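Local coordinates for inulin fructotransferase (Bacillus sp. snu-7, PDB 2INV), which cleaves terminal difructose units from inulin, releasing them as the cyclic dianhydride DFA III by intramolecular fructosyl transfer, at residues F89-R92 and S93-D96; G253-L256 and I257-T260; I61-P64 and G65-L69. One frame throughout, in Å; residues are numbered along the deposited sequence.

From the N terminus the chain meets contact 3 first, then contact 1, then contact 2; the three lie in series, none nesting inside or crossing another. Contact 3 (61-69) closes the turn that carries strand 58-62 into strand 65-69, in the part of the right-handed parallel beta-helix packed by helix 30-48. Contact 1 (89-96) closes the first turn of the short helix 92-96, which leaves the solenoid after strand 80-84 and meets the bound fructose; its centre is about 19 Å from that of contact 3, and both touch the second subunit. Contact 2 (253-260) closes the end of the loop that leads from strand 248-249 into strand 258-260, its centre about 23 Å from that of contact 1.

Contact 1 (F89-R92 and S93-D96); sequences FFSR and SILD. With FRU (beta-D-fructofuranose), chain D.
Ser-91 caps the helix that begins beside it: its OG accepts from Ile-94 N (3.2 Å, 158°), a role suited to a short hydroxyl at the N-cap. With chi1 at 178° the hydroxyl is swung away from its own backbone N toward the first turn, and this is the tight part, Ile-94 CG1 lying only 3.0 Å from Ser-91 OG. Glu-204 also binds that hydroxyl. With an alanine here, Ile-94 N is likely to lose its capping acceptor and Glu-204 a hydrogen-bond partner. Further round the turn, Asp-96 N donates to Arg-92 O at 2.9 Å, while Leu-95 brings CD2 to the edge of the Phe-90 ring, 4.1 Å from CE1.

The looser side, where Leu-95 and Asp-96 are partly exposed, is bridged by a water. Arg-92 NH1 and Asp-96 OD2 stand 6.0 Å apart, and water 1, in the guanidinium plane, accepts from the first and donates weakly to the second; their stronger partners are Asp-146 for Arg-92 and Tyr-182 for Asp-96.

Ser-93 OG shares a 2.7 Å hydrogen bond with O1 of the fructose, so the helix lines the sugar pocket. Arg-92 ties it to strand 135-146, Leu-95 leans on Trp-103, and Ile-94 packs on Arg-134 of the second subunit.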
ATOM      1  N   PHE A  89      15.776   5.368 -11.098  1.00 12.60           N
ATOM      2  CA  PHE A  89      15.867   6.793 -10.818  1.00 13.48           C
ATOM      3  C   PHE A  89      17.293   7.219 -10.486  1.00 14.22           C
ATOM      4  O   PHE A  89      18.101   6.447  -9.951  1.00 14.51           O
ATOM      5  CB  PHE A  89      14.934   7.224  -9.684  1.00 12.58           C
ATOM      6  CG  PHE A  89      15.004   8.699  -9.387  1.00 13.09           C
ATOM      7  CD1 PHE A  89      15.933   9.195  -8.482  1.00 13.94           C
ATOM      8  CD2 PHE A  89      14.182   9.598 -10.064  1.00 14.13           C
ATOM      9  CE1 PHE A  89      16.051  10.560  -8.252  1.00 13.50           C
ATOM     10  CE2 PHE A  89      14.291  10.974  -9.844  1.00 13.69           C
ATOM     11  CZ  PHE A  89      15.230  11.451  -8.934  1.00 13.20           C
ATOM     12  N   PHE A  90      17.581   8.470 -10.823  1.00 14.06           N
ATOM     13  CA  PHE A  90      18.880   9.088 -10.606  1.00 14.50           C
ATOM     14  C   PHE A  90      18.610  10.590 -10.570  1.00 14.00           C
ATOM     15  O   PHE A  90      17.951  11.137 -11.453  1.00 14.19           O
ATOM     16  CB  PHE A  90      19.827   8.704 -11.754  1.00 15.19           C
ATOM     17  CG  PHE A  90      21.102   9.505 -11.811  1.00 15.74           C
ATOM     18  CD1 PHE A  90      21.165  10.697 -12.539  1.00 16.78           C
ATOM     19  CD2 PHE A  90      22.257   9.042 -11.192  1.00 17.12           C
ATOM     20  CE1 PHE A  90      22.350  11.407 -12.656  1.00 17.83           C
ATOM     21  CE2 PHE A  90      23.464   9.760 -11.306  1.00 17.44           C
ATOM     22  CZ  PHE A  90      23.508  10.931 -12.035  1.00 16.59           C
ATOM     23  N   SER A  91      19.116  11.238  -9.531  1.00 14.49           N
ATOM     24  CA  SER A  91      18.926  12.666  -9.308  1.00 14.45           C
ATOM     25  C   SER A  91      19.679  13.555 -10.295  1.00 14.24           C
ATOM     26  O   SER A  91      20.829  13.920 -10.048  1.00 14.18           O
ATOM     27  CB  SER A  91      19.365  13.009  -7.876  1.00 14.03           C
ATOM     28  OG  SER A  91      19.237  14.398  -7.606  1.00 15.09           O
ATOM     29  N   ARG A  92      19.033  13.921 -11.398  1.00 13.14           N
ATOM     30  CA  ARG A  92      19.680  14.787 -12.374  1.00 12.82           C
ATOM     31  C   ARG A  92      19.866  16.174 -11.783  1.00 12.82           C
ATOM     32  O   ARG A  92      20.769  16.916 -12.173  1.00 12.32           O
ATOM     33  CB  ARG A  92      18.852  14.887 -13.658  1.00 12.39           C
ATOM     34  CG  ARG A  92      19.136  13.782 -14.667  1.00 12.56           C
ATOM     35  CD  ARG A  92      18.407  14.027 -15.974  1.00 11.99           C
ATOM     36  NE  ARG A  92      18.736  13.042 -17.007  1.00 13.37           N
ATOM     37  CZ  ARG A  92      19.906  12.980 -17.645  1.00 12.82           C
ATOM     38  NH1 ARG A  92      20.873  13.848 -17.359  1.00 12.66           N
ATOM     39  NH2 ARG A  92      20.114  12.054 -18.572  1.00 12.68           N
ATOM     40  N   SER A  93      19.005  16.511 -10.833  1.00 12.53           N
ATOM     41  CA  SER A  93      19.051  17.806 -10.160  1.00 13.28           C
ATOM     42  C   SER A  93      20.384  17.983  -9.445  1.00 13.82           C
ATOM     43  O   SER A  93      21.035  19.002  -9.579  1.00 14.61           O
ATOM     44  CB  SER A  93      17.908  17.908  -9.143  1.00 12.79           C
ATOM     45  OG  SER A  93      17.792  19.222  -8.633  1.00 12.94           O
ATOM     46  N   ILE A  94      20.785  16.981  -8.676  1.00 14.37           N
ATOM     47  CA  ILE A  94      22.043  17.065  -7.955  1.00 15.29           C
ATOM     48  C   ILE A  94      23.228  17.062  -8.926  1.00 15.01           C
ATOM     49  O   ILE A  94      24.191  17.796  -8.729  1.00 16.22           O
ATOM     50  CB  ILE A  94      22.157  15.931  -6.908  1.00 14.84           C
ATOM     51  CG1 ILE A  94      21.048  16.110  -5.868  1.00 15.46           C
ATOM     52  CG2 ILE A  94      23.522  15.971  -6.237  1.00 15.50           C
ATOM     53  CD1 ILE A  94      20.931  14.987  -4.861  1.00 14.94           C
ATOM     54  N   LEU A  95      23.155  16.268  -9.991  1.00 15.35           N
ATOM     55  CA  LEU A  95      24.238  16.245 -10.975  1.00 15.49           C
ATOM     56  C   LEU A  95      24.429  17.637 -11.576  1.00 16.03           C
ATOM     57  O   LEU A  95      25.552  18.130 -11.671  1.00 15.10           O
ATOM     58  CB  LEU A  95      23.941  15.239 -12.102  1.00 15.73           C
ATOM     59  CG  LEU A  95      24.882  15.323 -13.311  1.00 16.40           C
ATOM     60  CD1 LEU A  95      26.246  14.765 -12.951  1.00 16.59           C
ATOM     61  CD2 LEU A  95      24.290  14.541 -14.477  1.00 15.94           C
ATOM     62  N   ASP A  96      23.320  18.252 -11.987  1.00 16.44           N
ATOM     63  CA  ASP A  96      23.316  19.586 -12.596  1.00 16.76           C
ATOM     64  C   ASP A  96      23.802  20.711 -11.699  1.00 17.27           C
ATOM     65  O   ASP A  96      24.139  21.795 -12.174  1.00 18.03           O
ATOM     66  CB  ASP A  96      21.912  19.972 -13.068  1.00 17.54           C
ATOM     67  CG  ASP A  96      21.589  19.448 -14.443  1.00 18.06           C
ATOM     68  OD1 ASP A  96      22.518  19.299 -15.266  1.00 20.02           O
ATOM     69  OD2 ASP A  96      20.394  19.209 -14.721  1.00 19.59           O
TER
HETATM   70  C1  FRU D   2      17.288  17.919  -5.086  1.00 25.78           C
HETATM   71  C2  FRU D   2      16.107  17.196  -4.308  1.00 25.18           C
HETATM   72  C3  FRU D   2      14.969  16.672  -5.231  1.00 24.41           C
HETATM   73  C4  FRU D   2      13.671  16.839  -4.411  1.00 23.81           C
HETATM   74  C5  FRU D   2      14.013  18.009  -3.534  1.00 23.70           C
HETATM   75  C6  FRU D   2      13.609  17.671  -2.090  1.00 23.40           C
HETATM   76  O1  FRU D   2      16.789  18.787  -6.137  1.00 25.60           O
HETATM   77  O3  FRU D   2      14.879  15.575  -6.106  1.00 24.53           O
HETATM   78  O4  FRU D   2      12.524  17.004  -5.226  1.00 22.82           O
HETATM   79  O5  FRU D   2      15.450  18.283  -3.685  1.00 24.61           O
HETATM   80  O6  FRU D   2      13.444  18.868  -1.447  1.00 23.25           O
HETATM   81  O   HOH W   1      21.031  16.528 -15.929  1.00 26.17           O

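Contact 2 (G253-L256 and I257-T260); sequences GRSL and IEFT
Arg-254 grips the carboxylate of Glu-258 side-on, one nitrogen to each oxygen. NH2 donates to Glu-258 OE2 at 2.7 Å and NE to Glu-258 OE1 at 3.1 Å, both acceptors being met on the syn side. The two side chains run roughly perpendicular, yet the guanidinium and carboxylate planes are only 30° apart, so the two groups meet edge to edge, nearly coplanar. Ser-255 completes this first shell: its OG donates over 2.5 Å to the anti lone pair of Glu-258 OE1. OE1 is therefore held by two donors, from the syn and anti sides.

The reach is set by torsion. Ser-255 places OG between its backbone N and carbonyl carbon (chi1 62°), facing the acid, while Glu-258 is extended beyond CG and carries its carboxylate back across the turn. Long, flat-ended arginine and glutamate suit a bridge over this span, and a short serine brings its hydroxyl to OE1 from the side away from the arginine.

Around this, Arg-281 of strand 280-283 touches Ser-255 and Glu-258, and its NH2 binds Arg-254 O, fixing the loop backbone. At the corner, Leu-256 rests on Met-279 of the next coil, while Ile-257 meets Val-267 of strand 266-268 within its own coil.

Two syn bonds from a guanidinium and one hydroxyl would be expected to stabilise Glu-258 as a carboxylate, paying for a charge placed in a buried setting.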
ATOM      1  N   GLY A 253       6.882  21.039  -5.551  1.00 14.40           N
ATOM      2  CA  GLY A 253       5.676  21.507  -6.225  1.00 13.95           C
ATOM      3  C   GLY A 253       5.158  22.825  -5.681  1.00 14.48           C
ATOM      4  O   GLY A 253       5.602  23.280  -4.633  1.00 15.80           O
ATOM      5  N   ARG A 254       4.236  23.456  -6.403  1.00 13.02           N
ATOM      6  CA  ARG A 254       3.651  24.710  -5.930  1.00 13.11           C
ATOM      7  C   ARG A 254       2.717  24.247  -4.823  1.00 12.51           C
ATOM      8  O   ARG A 254       2.402  24.986  -3.884  1.00 13.07           O
ATOM      9  CB  ARG A 254       2.852  25.403  -7.046  1.00 13.10           C
ATOM     10  CG  ARG A 254       1.590  24.657  -7.471  1.00 14.95           C
ATOM     11  CD  ARG A 254       0.940  25.292  -8.700  1.00 15.40           C
ATOM     12  NE  ARG A 254      -0.399  24.758  -8.928  1.00 16.68           N
ATOM     13  CZ  ARG A 254      -0.970  24.657 -10.124  1.00 16.93           C
ATOM     14  NH1 ARG A 254      -0.321  25.054 -11.211  1.00 17.77           N
ATOM     15  NH2 ARG A 254      -2.190  24.151 -10.233  1.00 17.52           N
ATOM     16  N   SER A 255       2.293  22.993  -4.958  1.00 11.13           N
ATOM     17  CA  SER A 255       1.411  22.327  -4.011  1.00 10.89           C
ATOM     18  C   SER A 255       1.829  20.862  -4.010  1.00 11.76           C
ATOM     19  O   SER A 255       2.550  20.422  -4.905  1.00 11.18           O
ATOM     20  CB  SER A 255      -0.055  22.465  -4.454  1.00 10.69           C
ATOM     21  OG  SER A 255      -0.259  21.845  -5.716  1.00 11.16           O
ATOM     22  N   LEU A 256       1.392  20.109  -3.006  1.00 11.07           N
ATOM     23  CA  LEU A 256       1.735  18.694  -2.936  1.00 12.61           C
ATOM     24  C   LEU A 256       0.498  17.886  -3.288  1.00 13.14           C
ATOM     25  O   LEU A 256       0.584  16.852  -3.946  1.00 12.82           O
ATOM     26  CB  LEU A 256       2.242  18.322  -1.540  1.00 12.38           C
ATOM     27  CG  LEU A 256       3.571  18.955  -1.116  1.00 11.70           C
ATOM     28  CD1 LEU A 256       3.957  18.424   0.255  1.00 12.50           C
ATOM     29  CD2 LEU A 256       4.665  18.645  -2.132  1.00 11.44           C
ATOM     30  N   ILE A 257      -0.656  18.365  -2.842  1.00 13.04           N
ATOM     31  CA  ILE A 257      -1.918  17.717  -3.143  1.00 13.82           C
ATOM     32  C   ILE A 257      -2.896  18.818  -3.469  1.00 12.89           C
ATOM     33  O   ILE A 257      -3.162  19.700  -2.650  1.00 12.94           O
ATOM     34  CB  ILE A 257      -2.432  16.873  -1.975  1.00 14.63           C
ATOM     35  CG1 ILE A 257      -1.507  15.673  -1.776  1.00 16.05           C
ATOM     36  CG2 ILE A 257      -3.860  16.403  -2.259  1.00 15.59           C
ATOM     37  CD1 ILE A 257      -1.835  14.833  -0.572  1.00 18.18           C
ATOM     38  N   GLU A 258      -3.430  18.760  -4.680  1.00 12.65           N
ATOM     39  CA  GLU A 258      -4.322  19.802  -5.136  1.00 12.60           C
ATOM     40  C   GLU A 258      -5.553  19.265  -5.843  1.00 12.23           C
ATOM     41  O   GLU A 258      -5.473  18.725  -6.951  1.00 11.96           O
ATOM     42  CB  GLU A 258      -3.537  20.734  -6.058  1.00 14.06           C
ATOM     43  CG  GLU A 258      -4.201  22.038  -6.352  1.00 14.58           C
ATOM     44  CD  GLU A 258      -3.347  22.878  -7.268  1.00 17.08           C
ATOM     45  OE1 GLU A 258      -2.126  22.979  -6.999  1.00 17.17           O
ATOM     46  OE2 GLU A 258      -3.879  23.446  -8.252  1.00 17.69           O
ATOM     47  N   PHE A 259      -6.695  19.439  -5.190  1.00 11.83           N
ATOM     48  CA  PHE A 259      -7.978  18.995  -5.715  1.00 11.96           C
ATOM     49  C   PHE A 259      -8.805  20.192  -6.170  1.00 12.12           C
ATOM     50  O   PHE A 259      -8.901  21.177  -5.447  1.00 12.61           O
ATOM     51  CB  PHE A 259      -8.821  18.326  -4.621  1.00 11.91           C
ATOM     52  CG  PHE A 259      -8.311  17.000  -4.134  1.00 11.47           C
ATOM     53  CD1 PHE A 259      -7.261  16.345  -4.763  1.00 10.69           C
ATOM     54  CD2 PHE A 259      -8.942  16.373  -3.052  1.00 11.22           C
ATOM     55  CE1 PHE A 259      -6.848  15.079  -4.324  1.00 10.10           C
ATOM     56  CE2 PHE A 259      -8.539  15.125  -2.618  1.00 10.52           C
ATOM     57  CZ  PHE A 259      -7.491  14.475  -3.254  1.00 11.33           C
ATOM     58  N   THR A 260      -9.377  20.146  -7.362  1.00 12.38           N
ATOM     59  CA  THR A 260     -10.274  21.223  -7.720  1.00 12.30           C
ATOM     60  C   THR A 260     -11.618  20.579  -7.985  1.00 13.17           C
ATOM     61  O   THR A 260     -11.758  19.725  -8.858  1.00 13.71           O
ATOM     62  CB  THR A 260      -9.841  22.084  -8.940  1.00 12.37           C
ATOM     63  OG1 THR A 260     -10.937  22.939  -9.309  1.00 13.08           O
ATOM     64  CG2 THR A 260      -9.445  21.226 -10.117  1.00 12.28           C
TER

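Contact 3 (I61-P64 and G65-L69); sequences IIPP and GDYDL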
ATOM      1  N   ILE A  61       8.260  -5.805 -23.671  1.00 12.17           N
ATOM      2  CA  ILE A  61       9.306  -5.814 -22.652  1.00 12.17           C
ATOM      3  C   ILE A  61      10.463  -4.889 -23.016  1.00 12.53           C
ATOM      4  O   ILE A  61      10.941  -4.916 -24.160  1.00 12.18           O
ATOM      5  CB  ILE A  61       9.882  -7.237 -22.485  1.00 12.73           C
ATOM      6  CG1 ILE A  61       8.758  -8.219 -22.155  1.00 12.78           C
ATOM      7  CG2 ILE A  61      10.964  -7.244 -21.425  1.00 10.94           C
ATOM      8  CD1 ILE A  61       7.935  -7.849 -20.943  1.00 13.68           C
ATOM      9  N   ILE A  62      10.925  -4.080 -22.063  1.00 13.04           N
ATOM     10  CA  ILE A  62      12.042  -3.189 -22.350  1.00 12.66           C
ATOM     11  C   ILE A  62      13.252  -3.559 -21.491  1.00 13.13           C
ATOM     12  O   ILE A  62      13.329  -3.210 -20.311  1.00 11.39           O
ATOM     13  CB  ILE A  62      11.668  -1.716 -22.104  1.00 12.95           C
ATOM     14  CG1 ILE A  62      10.467  -1.338 -22.977  1.00 13.47           C
ATOM     15  CG2 ILE A  62      12.850  -0.807 -22.455  1.00 12.66           C
ATOM     16  CD1 ILE A  62       9.798  -0.027 -22.599  1.00 15.31           C
ATOM     17  N   PRO A  63      14.199  -4.312 -22.072  1.00 13.62           N
ATOM     18  CA  PRO A  63      15.441  -4.776 -21.440  1.00 13.58           C
ATOM     19  C   PRO A  63      16.280  -3.663 -20.797  1.00 13.69           C
ATOM     20  O   PRO A  63      16.156  -2.493 -21.152  1.00 13.31           O
ATOM     21  CB  PRO A  63      16.181  -5.427 -22.600  1.00 14.83           C
ATOM     22  CG  PRO A  63      15.073  -6.092 -23.332  1.00 15.08           C
ATOM     23  CD  PRO A  63      13.958  -5.045 -23.333  1.00 14.31           C
ATOM     24  N   PRO A  64      17.114  -4.015 -19.806  1.00 13.25           N
ATOM     25  CA  PRO A  64      17.949  -2.994 -19.173  1.00 13.39           C
ATOM     26  C   PRO A  64      18.738  -2.272 -20.258  1.00 13.73           C
ATOM     27  O   PRO A  64      19.406  -2.910 -21.059  1.00 14.15           O
ATOM     28  CB  PRO A  64      18.855  -3.817 -18.254  1.00 13.53           C
ATOM     29  CG  PRO A  64      17.916  -4.870 -17.777  1.00 12.92           C
ATOM     30  CD  PRO A  64      17.119  -5.261 -19.017  1.00 13.55           C
ATOM     31  N   GLY A  65      18.672  -0.948 -20.285  1.00 14.04           N
ATOM     32  CA  GLY A  65      19.419  -0.228 -21.295  1.00 13.70           C
ATOM     33  C   GLY A  65      19.089   1.228 -21.515  1.00 12.88           C
ATOM     34  O   GLY A  65      18.142   1.769 -20.958  1.00 13.42           O
ATOM     35  N   ASP A  66      19.914   1.861 -22.341  1.00 12.78           N
ATOM     36  CA  ASP A  66      19.766   3.268 -22.694  1.00 13.32           C
ATOM     37  C   ASP A  66      19.079   3.348 -24.059  1.00 14.20           C
ATOM     38  O   ASP A  66      19.637   2.908 -25.066  1.00 14.54           O
ATOM     39  CB  ASP A  66      21.136   3.957 -22.768  1.00 13.80           C
ATOM     40  CG  ASP A  66      21.798   4.095 -21.409  1.00 15.46           C
ATOM     41  OD1 ASP A  66      21.073   4.286 -20.408  1.00 14.59           O
ATOM     42  OD2 ASP A  66      23.043   4.028 -21.333  1.00 15.39           O
ATOM     43  N   TYR A  67      17.873   3.907 -24.091  1.00 13.84           N
ATOM     44  CA  TYR A  67      17.109   4.027 -25.335  1.00 14.18           C
ATOM     45  C   TYR A  67      16.617   5.455 -25.582  1.00 14.77           C
ATOM     46  O   TYR A  67      16.032   6.080 -24.696  1.00 15.79           O
ATOM     47  CB  TYR A  67      15.890   3.100 -25.300  1.00 13.61           C
ATOM     48  CG  TYR A  67      16.190   1.689 -24.866  1.00 13.91           C
ATOM     49  CD1 TYR A  67      16.727   0.762 -25.754  1.00 14.93           C
ATOM     50  CD2 TYR A  67      15.941   1.282 -23.558  1.00 14.64           C
ATOM     51  CE1 TYR A  67      17.011  -0.542 -25.349  1.00 15.61           C
ATOM     52  CE2 TYR A  67      16.217  -0.016 -23.142  1.00 15.58           C
ATOM     53  CZ  TYR A  67      16.751  -0.922 -24.041  1.00 16.24           C
ATOM     54  OH  TYR A  67      17.028  -2.200 -23.630  1.00 18.94           O
ATOM     55  N   ASP A  68      16.848   5.957 -26.794  1.00 14.32           N
ATOM     56  CA  ASP A  68      16.417   7.302 -27.193  1.00 13.70           C
ATOM     57  C   ASP A  68      15.028   7.253 -27.825  1.00 13.59           C
ATOM     58  O   ASP A  68      14.766   6.407 -28.680  1.00 13.04           O
ATOM     59  CB  ASP A  68      17.367   7.898 -28.237  1.00 15.26           C
ATOM     60  CG  ASP A  68      18.627   8.494 -27.635  1.00 15.92           C
ATOM     61  OD1 ASP A  68      18.815   8.413 -26.402  1.00 14.49           O
ATOM     62  OD2 ASP A  68      19.423   9.069 -28.410  1.00 17.79           O
ATOM     63  N   LEU A  69      14.142   8.156 -27.416  1.00 12.30           N
ATOM     64  CA  LEU A  69      12.811   8.191 -28.008  1.00 13.35           C
ATOM     65  C   LEU A  69      12.617   9.523 -28.720  1.00 13.80           C
ATOM     66  O   LEU A  69      12.514  10.576 -28.076  1.00 14.13           O
ATOM     67  CB  LEU A  69      11.713   8.011 -26.950  1.00 12.32           C
ATOM     68  CG  LEU A  69      10.290   7.852 -27.509  1.00 12.19           C
ATOM     69  CD1 LEU A  69       9.517   6.873 -26.651  1.00 11.00           C
ATOM     70  CD2 LEU A  69       9.579   9.196 -27.572  1.00 11.66           C
TER
HETATM   71  O   HOH W   2      19.470  -3.348 -23.728  1.00 32.82           O
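Tyr-67 reaches back across a corner of the right-handed parallel beta-helix, where strand 58-62 gives way to strand 65-69, and lies against Ile-62 and Pro-63. The tyrosine and Ile-62 side chains run antiparallel alongside one another, and CG2 of Ile-62 approaches CE2 of Tyr-67 at 3.5 Å, obliquely to the ring. The side chain of Pro-63 stands roughly perpendicular to that of the tyrosine. The proline's carbonyl oxygen meets the ring at the edge, in plane, and takes a 2.6 Å hydrogen bond from Tyr-67 OH. That donor stands above the peptide plane, 60° out of it, so no carbonyl lone pair is aimed at it. With CG anti to the carbonyl carbon (chi1 -48°), Tyr-67 is directed inward over the turn, and its length lets a ring set on the strand carry a hydroxyl to the turn's backbone.

The two prolines, their phi fixed by the ring, suit a rigid bend. At the backbone angles of Gly-65 a CB would be jammed against Pro-64 O, which calls for glycine.

Helix 30-48 covers the same apolar patch, Ile-34 touching Ile-62 and Tyr-67, while Pro-64 packs on Asn-13 of the second subunit. A polar link completes the turn: water 2 donates one hydrogen to Tyr-67 OH and the other to Pro-64 O, each bond 2.7 Å long.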